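Local coordinates for D-isomer specific 2-hydroxyacid dehydrogenase NAD-binding (Xanthobacter autotrophicus, PDB 4XA8) that catalyses the D-isomer-specific oxidation of 2-hydroxyacids to 2-oxoacids, or the reverse, with a nicotinamide adenine dinucleotide cofactor, at the interface of chains A and B. Residues are numbered along the deposited sequence; one frame, centred on the assembly and turned at random. Chains: chain A/B, D-isomer specific 2-hydroxyacid dehydrogenase NAD-binding.

The interface of chains A and B. Residues chain A 105, 109, 112-113, 116, 162, 166; chain B 105, 109, 112-113, 116, 162, 166.
In this D-2-hydroxyacid dehydrogenase the helices 103-119 of both chains cross about a two-fold axis, each flanked by the end of helix 154-165; such a homodimer is typical of the family, though the structure alone does not prove it in solution. A:His166, with 64 Å² buried, inserts its imidazole beside helix 103-119 of chain B. Its CG lies anti to the carbonyl carbon (chi1 -70°), and its own chain fixes the ring's rotation: ND1 donates to A:Glu162 O at 3.2 Å, nearly straight (166° at H) and in the ring plane, although the donor stands above the carbonyl plane. A:Leu112 CD1 rests on one face, offset toward the rim. The CD2 edge, beyond CG from ND1, meets B:Ser109, whose CB is 3.6 Å away and whose CA lies in the ring plane. The NE2/CE1 end packs against B:Leu112 CD2, the side chains crossing at about a right angle. B:Ser109 OG donates to B:Gln105 O at 3.0 Å, and water 2 links this hydroxyl (2.7 Å) to the A:His166 carbonyl O (2.6 Å). An alanine at A:His166 would remove the imidazole and its bond to A:Glu162 O, and would probably loosen the packing against B:Ser109 and B:Leu112. At the axis A:Leu112 and B:Leu112 cross at about a right angle. A:Leu116 runs antiparallel past B:Phe113, its CD1 3.9 Å from B:Phe113 CB. The Phe113 side chains cross obliquely, yet their rings lie nearly parallel and displaced, touching at the rims, CE1 to CE1 at 3.6 Å. On the other side of the Leu112 pair, A:Glu162 and B:Glu162 meet tip to tip, OE2 to OE2 at 2.9 Å; a shared proton would probably relieve the repulsion.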
ATOM      1  N   GLN A 105      -0.242  -7.388  13.347  1.00 42.28           N
ATOM      2  CA  GLN A 105      -0.895  -7.478  12.005  1.00 40.42           C
ATOM      3  C   GLN A 105      -1.136  -6.128  11.373  1.00 37.57           C
ATOM      4  O   GLN A 105      -0.763  -5.890  10.255  1.00 34.49           O
ATOM      5  CB  GLN A 105      -2.263  -8.172  12.118  1.00 43.88           C
ATOM      6  CG  GLN A 105      -2.977  -8.220  10.775  1.00 46.68           C
ATOM      7  CD  GLN A 105      -2.194  -9.053   9.792  1.00 49.32           C
ATOM      8  OE1 GLN A 105      -2.299 -10.293   9.826  1.00 55.13           O
ATOM      9  NE2 GLN A 105      -1.411  -8.399   8.887  1.00 47.64           N
ATOM     10  N   SER A 109       0.756  -4.761   8.086  1.00 24.39           N
ATOM     11  CA  SER A 109      -0.035  -4.354   6.922  1.00 23.40           C
ATOM     12  C   SER A 109       0.338  -2.919   6.573  1.00 22.93           C
ATOM     13  O   SER A 109       0.521  -2.577   5.389  1.00 22.97           O
ATOM     14  CB  SER A 109      -1.537  -4.445   7.242  1.00 25.13           C
ATOM     15  OG  SER A 109      -1.956  -5.778   7.452  1.00 25.10           O
ATOM     16  N   LEU A 112       3.743  -2.866   4.858  1.00 22.64           N
ATOM     17  CA  LEU A 112       3.642  -3.346   3.472  1.00 24.61           C
ATOM     18  C   LEU A 112       3.095  -2.255   2.561  1.00 23.72           C
ATOM     19  O   LEU A 112       3.613  -2.046   1.456  1.00 23.60           O
ATOM     20  CB  LEU A 112       2.749  -4.582   3.428  1.00 27.88           C
ATOM     21  CG  LEU A 112       2.585  -5.241   2.070  1.00 31.49           C
ATOM     22  CD1 LEU A 112       3.925  -5.720   1.490  1.00 32.23           C
ATOM     23  CD2 LEU A 112       1.663  -6.425   2.281  1.00 35.30           C
ATOM     24  N   PHE A 113       2.065  -1.556   3.012  1.00 22.83           N
ATOM     25  CA  PHE A 113       1.580  -0.390   2.252  1.00 23.46           C
ATOM     26  C   PHE A 113       2.701   0.623   1.959  1.00 21.75           C
ATOM     27  O   PHE A 113       2.854   1.063   0.823  1.00 21.24           O
ATOM     28  CB  PHE A 113       0.425   0.309   3.008  1.00 24.36           C
ATOM     29  CG  PHE A 113       0.236   1.748   2.590  1.00 26.09           C
ATOM     30  CD1 PHE A 113      -0.416   2.069   1.415  1.00 26.06           C
ATOM     31  CD2 PHE A 113       0.747   2.772   3.364  1.00 27.49           C
ATOM     32  CE1 PHE A 113      -0.546   3.415   1.027  1.00 26.76           C
ATOM     33  CE2 PHE A 113       0.635   4.114   2.985  1.00 27.60           C
ATOM     34  CZ  PHE A 113       0.009   4.429   1.808  1.00 26.93           C
ATOM     35  N   LEU A 116       5.351  -0.859  -0.455  1.00 22.29           N
ATOM     36  CA  LEU A 116       4.835  -0.995  -1.849  1.00 23.06           C
ATOM     37  C   LEU A 116       4.669   0.389  -2.531  1.00 22.51           C
ATOM     38  O   LEU A 116       4.945   0.565  -3.732  1.00 22.43           O
ATOM     39  CB  LEU A 116       3.490  -1.746  -1.889  1.00 24.52           C
ATOM     40  CG  LEU A 116       3.516  -3.235  -1.532  1.00 26.96           C
ATOM     41  CD1 LEU A 116       2.118  -3.807  -1.309  1.00 28.53           C
ATOM     42  CD2 LEU A 116       4.224  -3.914  -2.661  1.00 29.48           C
ATOM     43  N   GLU A 162       6.522 -10.788   6.311  1.00 26.53           N
ATOM     44  CA  GLU A 162       5.434 -10.451   5.367  1.00 29.22           C
ATOM     45  C   GLU A 162       5.974  -9.856   4.069  1.00 26.61           C
ATOM     46  O   GLU A 162       5.518 -10.188   2.982  1.00 25.95           O
ATOM     47  CB  GLU A 162       4.415  -9.480   5.968  1.00 32.33           C
ATOM     48  CG  GLU A 162       3.178  -9.257   5.069  1.00 36.28           C
ATOM     49  CD  GLU A 162       2.361 -10.516   4.768  1.00 41.42           C
ATOM     50  OE1 GLU A 162       2.286 -11.444   5.616  1.00 44.01           O
ATOM     51  OE2 GLU A 162       1.751 -10.569   3.656  1.00 48.83           O
ATOM     52  N   HIS A 166       6.149 -11.045  -0.600  1.00 28.09           N
ATOM     53  CA  HIS A 166       5.974 -10.264  -1.802  1.00 28.24           C
ATOM     54  C   HIS A 166       7.157 -10.258  -2.801  1.00 28.61           C
ATOM     55  O   HIS A 166       7.096  -9.566  -3.839  1.00 26.94           O
ATOM     56  CB  HIS A 166       5.505  -8.866  -1.387  1.00 27.90           C
ATOM     57  CG  HIS A 166       4.122  -8.895  -0.851  1.00 28.71           C
ATOM     58  ND1 HIS A 166       3.813  -9.333   0.422  1.00 31.04           N
ATOM     59  CD2 HIS A 166       2.942  -8.662  -1.464  1.00 29.08           C
ATOM     60  CE1 HIS A 166       2.498  -9.331   0.577  1.00 29.39           C
ATOM     61  NE2 HIS A 166       1.957  -8.921  -0.556  1.00 31.93           N
TER
ATOM     62  N   GLN B 105       1.694 -12.470  -8.626  1.00 42.28           N
ATOM     63  CA  GLN B 105       2.308 -11.859  -7.408  1.00 40.42           C
ATOM     64  C   GLN B 105       2.340 -10.350  -7.455  1.00 37.57           C
ATOM     65  O   GLN B 105       1.902  -9.690  -6.551  1.00 34.49           O
ATOM     66  CB  GLN B 105       3.762 -12.334  -7.243  1.00 43.88           C
ATOM     67  CG  GLN B 105       4.431 -11.678  -6.045  1.00 46.68           C
ATOM     68  CD  GLN B 105       3.738 -12.081  -4.767  1.00 49.32           C
ATOM     69  OE1 GLN B 105       4.014 -13.177  -4.246  1.00 55.13           O
ATOM     70  NE2 GLN B 105       2.844 -11.206  -4.226  1.00 47.64           N
ATOM     71  N   SER B 109       0.172  -7.931  -5.069  1.00 24.39           N
ATOM     72  CA  SER B 109       0.860  -6.942  -4.236  1.00 23.40           C
ATOM     73  C   SER B 109       0.282  -5.569  -4.555  1.00 22.93           C
ATOM     74  O   SER B 109       0.015  -4.762  -3.645  1.00 22.97           O
ATOM     75  CB  SER B 109       2.371  -6.958  -4.531  1.00 25.13           C
ATOM     76  OG  SER B 109       2.976  -8.172  -4.136  1.00 25.10           O
ATOM     77  N   LEU B 112      -3.152  -5.222  -2.936  1.00 22.64           N
ATOM     78  CA  LEU B 112      -3.031  -5.012  -1.485  1.00 24.61           C
ATOM     79  C   LEU B 112      -2.670  -3.565  -1.178  1.00 23.72           C
ATOM     80  O   LEU B 112      -3.247  -2.957  -0.266  1.00 23.60           O
ATOM     81  CB  LEU B 112      -1.979  -5.961  -0.921  1.00 27.88           C
ATOM     82  CG  LEU B 112      -1.770  -5.913   0.581  1.00 31.49           C
ATOM     83  CD1 LEU B 112      -3.049  -6.261   1.359  1.00 32.23           C
ATOM     84  CD2 LEU B 112      -0.687  -6.927   0.892  1.00 35.30           C
ATOM     85  N   PHE B 113      -1.732  -3.007  -1.927  1.00 22.83           N
ATOM     86  CA  PHE B 113      -1.437  -1.570  -1.786  1.00 23.46           C
ATOM     87  C   PHE B 113      -2.695  -0.699  -1.941  1.00 21.75           C
ATOM     88  O   PHE B 113      -2.945   0.177  -1.118  1.00 21.24           O
ATOM     89  CB  PHE B 113      -0.365  -1.132  -2.812  1.00 24.36           C
ATOM     90  CG  PHE B 113      -0.389   0.352  -3.089  1.00 26.09           C
ATOM     91  CD1 PHE B 113       0.173   1.252  -2.204  1.00 26.06           C
ATOM     92  CD2 PHE B 113      -1.011   0.840  -4.222  1.00 27.49           C
ATOM     93  CE1 PHE B 113       0.104   2.632  -2.465  1.00 26.76           C
ATOM     94  CE2 PHE B 113      -1.097   2.211  -4.489  1.00 27.60           C
ATOM     95  CZ  PHE B 113      -0.559   3.102  -3.599  1.00 26.93           C
ATOM     96  N   LEU B 116      -5.194  -1.292   0.967  1.00 22.29           N
ATOM     97  CA  LEU B 116      -4.710  -0.717   2.256  1.00 23.06           C
ATOM     98  C   LEU B 116      -4.759   0.834   2.240  1.00 22.51           C
ATOM     99  O   LEU B 116      -5.096   1.490   3.243  1.00 22.43           O
ATOM    100  CB  LEU B 116      -3.277  -1.177   2.584  1.00 24.52           C
ATOM    101  CG  LEU B 116      -3.086  -2.656   2.932  1.00 26.96           C
ATOM    102  CD1 LEU B 116      -1.616  -3.069   2.944  1.00 28.53           C
ATOM    103  CD2 LEU B 116      -3.730  -2.848   4.268  1.00 29.48           C
ATOM    104  N   GLU B 162      -4.765 -13.254  -0.595  1.00 26.53           N
ATOM    105  CA  GLU B 162      -3.765 -12.384   0.062  1.00 29.22           C
ATOM    106  C   GLU B 162      -4.424 -11.352   0.973  1.00 26.61           C
ATOM    107  O   GLU B 162      -3.963 -11.096   2.078  1.00 25.95           O
ATOM    108  CB  GLU B 162      -2.871 -11.656  -0.943  1.00 32.33           C
ATOM    109  CG  GLU B 162      -1.706 -10.886  -0.281  1.00 36.28           C
ATOM    110  CD  GLU B 162      -0.734 -11.750   0.526  1.00 41.42           C
ATOM    111  OE1 GLU B 162      -0.505 -12.940   0.181  1.00 44.01           O
ATOM    112  OE2 GLU B 162      -0.159 -11.216   1.523  1.00 48.83           O
ATOM    113  N   HIS B 166      -4.587 -10.336   5.682  1.00 28.09           N
ATOM    114  CA  HIS B 166      -4.560  -9.084   6.401  1.00 28.24           C
ATOM    115  C   HIS B 166      -5.765  -8.794   7.330  1.00 28.61           C
ATOM    116  O   HIS B 166      -5.833  -7.710   7.946  1.00 26.94           O
ATOM    117  CB  HIS B 166      -4.275  -7.970   5.389  1.00 27.90           C
ATOM    118  CG  HIS B 166      -2.884  -8.045   4.878  1.00 28.71           C
ATOM    119  ND1 HIS B 166      -2.476  -8.960   3.927  1.00 31.04           N
ATOM    120  CD2 HIS B 166      -1.768  -7.403   5.283  1.00 29.08           C
ATOM    121  CE1 HIS B 166      -1.170  -8.846   3.744  1.00 29.39           C
ATOM    122  NE2 HIS B 166      -0.727  -7.902   4.555  1.00 31.93           N
TER
HETATM  123  O   HOH W   1      -4.410  -5.570   8.576  1.00 31.83           O
HETATM  124  O   HOH W   2       5.413  -8.154  -5.313  1.00 31.83           O